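Local coordinates for N-acetylglucosaminidase (PDB 6INX), which hydrolyses beta-linked N-acetylglucosamine as a glycoside hydrolase family 18 N-acetylglucosaminidase, probably acting on chitin-type or related sugar chains, at the interface of chains A and B. Residues are numbered along the deposited sequence; one frame, centred on the assembly and turned at random. Chains: chain A/B, N-acetylglucosaminidase.

The interface of chains A and B. Residues chain A 114-115, 162-163, 166; chain B 205-208, 210.
B:Arg210 NE lies 2.7 Å from A:Asp166 OD2, a salt bridge between side chains that meet tip to tip. The carboxylate oxygen offers its anti lone pair, away from the other oxygen, and lies close to the guanidinium plane, although the two groups are turned 58° apart. An arginine suits the place because its several N-H groups can serve both chains: B:Arg210 NH1 donates to the carbonyl O of B:Asp207, 2.8 Å away, and bends at chi2 and chi3 let the chain make both bonds. An alanine in place of this arginine would probably leave A:Asp166 OD2 without its cationic mate and open a gap beside A:Tyr163 CA, where CD now packs. On the helix 162-166, A:Gln162 NE2 meets the other carboxylate oxygen, OD1, from above its plane, steadying the aspartate from within its own chain.

A leucine is apt opposite an aromatic ring: B:Leu208 CD2 sits over one face of A:Tyr163, 3.8 Å from the ring centroid. CG of A:Tyr163 stands between the backbone N and the carbonyl carbon (chi1 66°), which helps present that face to the leucine. The hydroxyl OH of A:Tyr115 donates to the carbonyl O of A:Tyr163, tying the two tyrosines together, while its CD1 packs on B:Gly206 CA; glycine's lack of a side chain probably allows this approach, and its positive phi of 90° suits glycine. Waters bridge the chains: one links two backbone atoms, A:Tyr163 N and B:Leu208 O, another the phenol A:Tyr115 OH and the backbone N of B:Gly206. Two-fold symmetry repeats the patch with the chains exchanged, though the structure alone does not show that the dimer forms in solution. A third water joins the carbonyl O of A:Cys114, at 2.7 Å, to the hydroxyl OG1 of B:Thr205.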
# COMPACT_ATOMS: atom_id res chain seq x y z
N CYS A 114 -10.12 -5.50 13.12
CA CYS A 114 -8.81 -6.15 13.07
C CYS A 114 -7.64 -5.17 13.10
O CYS A 114 -6.49 -5.61 13.18
CB CYS A 114 -8.62 -7.12 11.88
SG CYS A 114 -9.83 -8.47 11.79
N TYR A 115 -7.89 -3.86 13.04
CA TYR A 115 -6.85 -2.86 12.89
C TYR A 115 -6.82 -1.91 14.08
O TYR A 115 -7.84 -1.30 14.42
CB TYR A 115 -7.01 -2.10 11.56
CG TYR A 115 -6.88 -3.07 10.41
CD1 TYR A 115 -5.63 -3.52 10.02
CD2 TYR A 115 -8.00 -3.59 9.78
CE1 TYR A 115 -5.48 -4.44 9.01
CE2 TYR A 115 -7.86 -4.52 8.76
CZ TYR A 115 -6.60 -4.94 8.38
OH TYR A 115 -6.47 -5.87 7.37
N GLN A 162 -7.42 -2.95 0.37
CA GLN A 162 -7.39 -4.39 0.59
C GLN A 162 -7.45 -4.76 2.07
O GLN A 162 -8.07 -5.76 2.44
CB GLN A 162 -6.13 -4.99 -0.05
CG GLN A 162 -6.06 -6.51 0.01
CD GLN A 162 -7.07 -7.19 -0.90
OE1 GLN A 162 -7.15 -6.89 -2.09
NE2 GLN A 162 -7.84 -8.11 -0.34
N TYR A 163 -6.77 -3.98 2.92
CA TYR A 163 -6.77 -4.31 4.35
C TYR A 163 -8.19 -4.50 4.87
O TYR A 163 -8.43 -5.36 5.73
CB TYR A 163 -6.04 -3.23 5.16
CG TYR A 163 -6.72 -1.88 5.15
CD1 TYR A 163 -6.38 -0.90 4.22
CD2 TYR A 163 -7.73 -1.57 6.07
CE1 TYR A 163 -7.02 0.33 4.21
CE2 TYR A 163 -8.38 -0.33 6.05
CZ TYR A 163 -8.01 0.60 5.11
OH TYR A 163 -8.64 1.83 5.09
N ASP A 166 -9.66 -7.77 3.96
CA ASP A 166 -8.99 -8.84 4.68
C ASP A 166 -9.41 -8.91 6.14
O ASP A 166 -9.28 -9.97 6.76
CB ASP A 166 -7.47 -8.64 4.61
CG ASP A 166 -6.92 -8.81 3.20
OD1 ASP A 166 -7.65 -9.32 2.33
OD2 ASP A 166 -5.74 -8.46 2.97
N THR B 205 -1.91 -10.32 10.54
CA THR B 205 -3.19 -9.71 10.88
C THR B 205 -2.97 -8.35 11.53
O THR B 205 -2.07 -8.16 12.35
CB THR B 205 -4.00 -10.63 11.82
OG1 THR B 205 -5.30 -10.06 12.07
CG2 THR B 205 -3.31 -10.81 13.16
N GLY B 206 -3.79 -7.38 11.13
CA GLY B 206 -3.71 -6.05 11.71
C GLY B 206 -2.78 -5.08 11.01
O GLY B 206 -2.65 -3.95 11.48
N ASP B 207 -2.11 -5.49 9.94
CA ASP B 207 -1.25 -4.61 9.15
C ASP B 207 -2.08 -3.99 8.03
O ASP B 207 -2.70 -4.71 7.25
CB ASP B 207 -0.12 -5.44 8.54
CG ASP B 207 1.00 -4.58 7.96
OD1 ASP B 207 0.81 -3.35 7.86
OD2 ASP B 207 2.06 -5.15 7.60
N LEU B 208 -2.09 -2.65 7.95
CA LEU B 208 -2.79 -1.98 6.85
C LEU B 208 -2.17 -2.31 5.50
O LEU B 208 -2.85 -2.26 4.47
CB LEU B 208 -2.80 -0.46 7.04
CG LEU B 208 -3.60 0.07 8.23
CD1 LEU B 208 -3.44 1.59 8.33
CD2 LEU B 208 -5.07 -0.30 8.14
N ARG B 210 -0.46 -5.10 3.05
CA ARG B 210 -0.78 -6.52 2.95
C ARG B 210 0.27 -7.36 2.22
O ARG B 210 0.04 -8.55 2.01
CB ARG B 210 -2.17 -6.72 2.33
CG ARG B 210 -3.28 -5.88 2.97
CD ARG B 210 -3.44 -6.13 4.47
NE ARG B 210 -3.88 -7.49 4.75
CZ ARG B 210 -3.69 -8.11 5.91
NH1 ARG B 210 -3.06 -7.49 6.90
NH2 ARG B 210 -4.12 -9.36 6.06
O HOH W 1 -4.36 -2.53 2.02
O HOH W 2 -5.71 -8.17 9.07
O HOH W 3 -5.84 -8.03 14.22